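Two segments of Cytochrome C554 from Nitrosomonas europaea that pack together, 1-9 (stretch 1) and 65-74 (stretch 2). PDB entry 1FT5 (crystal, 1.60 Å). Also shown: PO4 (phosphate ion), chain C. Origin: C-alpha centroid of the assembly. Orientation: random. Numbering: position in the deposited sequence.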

# COMPACT_ATOMS: atom_id res chain seq x y z
N ALA A 1 -2.43 8.99 18.94
CA ALA A 1 -3.74 8.99 18.22
C ALA A 1 -3.54 8.81 16.72
O ALA A 1 -3.68 9.76 15.95
N ASP A 2 -3.19 7.59 16.31
CA ASP A 2 -3.02 7.31 14.89
C ASP A 2 -4.41 7.42 14.29
O ASP A 2 -5.43 7.54 15.02
N ALA A 3 -4.47 7.38 12.96
CA ALA A 3 -5.72 7.47 12.24
C ALA A 3 -6.33 6.16 11.81
O ALA A 3 -5.60 5.17 11.54
N PRO A 4 -7.65 6.11 11.74
CA PRO A 4 -8.32 4.90 11.29
C PRO A 4 -8.20 4.70 9.78
O PRO A 4 -8.12 5.64 9.00
N PHE A 5 -8.21 3.47 9.35
CA PHE A 5 -8.29 3.15 7.93
C PHE A 5 -9.74 3.32 7.49
O PHE A 5 -10.69 3.18 8.32
N GLU A 6 -9.96 3.55 6.19
CA GLU A 6 -11.31 3.59 5.67
C GLU A 6 -11.51 2.80 4.37
O GLU A 6 -12.66 2.52 3.99
N GLY A 7 -10.43 2.44 3.68
CA GLY A 7 -10.65 1.75 2.43
C GLY A 7 -10.21 2.57 1.24
O GLY A 7 -9.98 3.75 1.38
N ARG A 8 -10.21 1.94 0.07
CA ARG A 8 -9.67 2.62 -1.12
C ARG A 8 -10.60 3.53 -1.86
O ARG A 8 -10.14 4.35 -2.65
N LYS A 9 -11.89 3.38 -1.62
CA LYS A 9 -12.88 4.07 -2.45
C LYS A 9 -12.67 5.54 -2.65
O LYS A 9 -12.58 5.98 -3.80
N VAL A 65 -4.27 -7.68 2.80
CA VAL A 65 -5.41 -6.71 2.94
C VAL A 65 -4.89 -5.43 3.57
O VAL A 65 -3.77 -5.33 4.07
N ASP A 66 -5.77 -4.42 3.62
CA ASP A 66 -5.42 -3.18 4.31
C ASP A 66 -5.79 -3.13 5.81
O ASP A 66 -6.94 -3.43 6.16
N GLY A 67 -4.82 -2.73 6.66
CA GLY A 67 -5.11 -2.43 8.04
C GLY A 67 -5.55 -3.59 8.93
O GLY A 67 -6.32 -3.40 9.88
N PHE A 68 -5.05 -4.77 8.67
CA PHE A 68 -5.52 -5.89 9.52
C PHE A 68 -5.05 -5.65 10.97
O PHE A 68 -3.89 -5.27 11.20
N GLY A 69 -5.98 -5.85 11.92
CA GLY A 69 -5.66 -5.63 13.33
C GLY A 69 -5.54 -4.15 13.74
O GLY A 69 -5.17 -3.83 14.88
N GLN A 70 -5.89 -3.25 12.83
CA GLN A 70 -5.78 -1.82 13.07
C GLN A 70 -7.16 -1.19 13.03
O GLN A 70 -8.07 -1.74 12.43
N LYS A 71 -7.29 -0.04 13.70
CA LYS A 71 -8.62 0.57 13.70
C LYS A 71 -9.09 0.96 12.28
O LYS A 71 -8.31 1.49 11.44
N GLY A 72 -10.31 0.53 12.01
CA GLY A 72 -10.98 0.75 10.71
C GLY A 72 -10.55 -0.20 9.63
O GLY A 72 -11.12 -0.19 8.53
N GLY A 73 -9.58 -1.06 9.96
CA GLY A 73 -9.07 -1.99 8.95
C GLY A 73 -9.85 -3.26 8.71
O GLY A 73 -10.93 -3.50 9.28
N TYR A 74 -9.36 -4.07 7.77
CA TYR A 74 -9.96 -5.31 7.41
C TYR A 74 -10.15 -6.27 8.58
O TYR A 74 -9.24 -6.40 9.46

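The most unusual feature of this contact is a glycine CA lying over one face of a phenylalanine ring. Gly67 CA lies 3.6 Å from the centroid of the Phe5 ring, almost on the ring normal, in a CH-pi contact. There is no room for a side chain here: a CB on Gly67 would fall 2.7 Å from Phe5 CD2. Its positive phi favours glycine as well.

Phe5 points toward stretch 2 with chi1 m and is the most covered residue of the contact. Gln70, also chi1 m, points toward stretch 1 and extends with chi2 t. Gln70 NE2 meets the ring edge, 3.5 Å from Phe5 CE2. Asp66 CB approaches Phe5 CD1 at 4.4 Å.

Beside the ring, the backbones are joined directly. Phe5 N donates a nearly straight hydrogen bond to Lys71 O at 2.9 Å. Gly72 CA comes 3.4 Å from Phe5 O in a CA-H...O contact. A CB on Gly72 would clash with Phe5 O, at 2.2 Å.

Lys71 leaves its backbone sideways with chi1 p, then chi2 and chi3 t and chi4 at -97°. The chain runs along the start of stretch 1. Lys71 CG is 4.1 Å from Pro4 CB, and Lys71 CE is 3.2 Å from Asp2 O. Asp2, with chi1 at -136°, points toward stretch 2, and Asp2 CB lies 3.3 Å from Lys71 NZ. Asp2 OD1 accepts a weak hydrogen bond from Ala3 N at 3.2 Å.

At the other end, Arg8 (m, t, m for chi1 to chi3) starts sideways and its end comes nearer to stretch 2. Asp66, chi1 m, points toward stretch 1. Water 1 links them: it accepts from Arg8 NH1 at 2.7 Å and lies 2.7 Å from Asp66 OD1. The phosphate, probably from the crystallisation liquor, takes two hydrogen bonds: Arg8 NE to PO4 O3 and Arg8 NH2 to PO4 O1, both 2.9 Å.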

# COMPACT_ATOMS: atom_id res chain seq x y z
CB ALA A 1 -4.51 10.30 18.49
CB ASP A 2 -2.49 5.89 14.68
CG ASP A 2 -1.38 5.83 13.64
OD1 ASP A 2 -1.71 5.82 12.43
OD2 ASP A 2 -0.19 5.79 14.05
CB ALA A 3 -5.51 8.34 10.97
CB PRO A 4 -9.77 5.10 11.65
CG PRO A 4 -9.80 6.36 12.51
CD PRO A 4 -8.61 7.15 12.16
CB PHE A 5 -7.99 1.68 7.72
CG PHE A 5 -6.52 1.37 7.76
CD1 PHE A 5 -5.80 1.26 6.55
CD2 PHE A 5 -5.85 1.22 8.96
CE1 PHE A 5 -4.38 1.01 6.59
CE2 PHE A 5 -4.49 0.98 9.00
CZ PHE A 5 -3.75 0.89 7.83
CB GLU A 6 -11.79 5.01 5.39
CG GLU A 6 -12.23 5.81 6.52
CD GLU A 6 -12.72 7.16 6.01
OE1 GLU A 6 -13.90 7.49 6.26
OE2 GLU A 6 -11.91 7.85 5.31
CB ARG A 8 -9.22 1.60 -2.18
CG ARG A 8 -8.37 0.47 -1.74
CD ARG A 8 -8.00 -0.36 -2.98
NE ARG A 8 -9.12 -0.89 -3.76
CZ ARG A 8 -9.77 -2.03 -3.44
NH1 ARG A 8 -9.41 -2.76 -2.35
NH2 ARG A 8 -10.70 -2.51 -4.24
CB LYS A 9 -14.28 3.85 -1.89
CG LYS A 9 -15.38 4.62 -2.67
CD LYS A 9 -16.59 4.92 -1.76
CE LYS A 9 -17.52 3.72 -1.72
NZ LYS A 9 -18.84 3.99 -1.00
CB VAL A 65 -6.49 -7.30 3.90
CG1 VAL A 65 -7.00 -8.65 3.37
CG2 VAL A 65 -5.94 -7.42 5.36
CB ASP A 66 -6.27 -2.01 3.71
CG ASP A 66 -5.83 -1.58 2.34
OD1 ASP A 66 -6.74 -1.11 1.58
OD2 ASP A 66 -4.64 -1.68 2.02
CB PHE A 68 -4.89 -7.20 9.02
CG PHE A 68 -5.43 -8.42 9.70
CD1 PHE A 68 -6.76 -8.75 9.64
CD2 PHE A 68 -4.55 -9.28 10.39
CE1 PHE A 68 -7.26 -9.90 10.24
CE2 PHE A 68 -5.06 -10.45 11.00
CZ PHE A 68 -6.37 -10.77 10.92
CB GLN A 70 -4.88 -1.19 12.03
CG GLN A 70 -3.49 -1.85 12.02
CD GLN A 70 -2.51 -1.05 11.19
OE1 GLN A 70 -1.98 -1.54 10.22
NE2 GLN A 70 -2.27 0.21 11.59
CB LYS A 71 -8.64 1.78 14.65
CG LYS A 71 -7.62 2.75 14.31
CD LYS A 71 -7.14 3.62 15.53
CE LYS A 71 -5.92 4.40 15.14
NZ LYS A 71 -4.70 3.66 15.60
CB TYR A 74 -9.00 -6.03 6.42
CG TYR A 74 -9.58 -7.24 5.76
CD1 TYR A 74 -10.16 -7.13 4.50
CD2 TYR A 74 -9.48 -8.51 6.36
CE1 TYR A 74 -10.62 -8.23 3.83
CE2 TYR A 74 -9.91 -9.62 5.77
CZ TYR A 74 -10.49 -9.51 4.48
OH TYR A 74 -10.94 -10.64 3.81
P PO4 C . -10.77 0.74 -6.62
O1 PO4 C . -11.07 -0.77 -6.56
O2 PO4 C . -12.06 1.50 -6.17
O3 PO4 C . -9.59 1.14 -5.71
O4 PO4 C . -10.38 1.11 -8.07
O HOH W 1 -7.33 -2.62 -0.56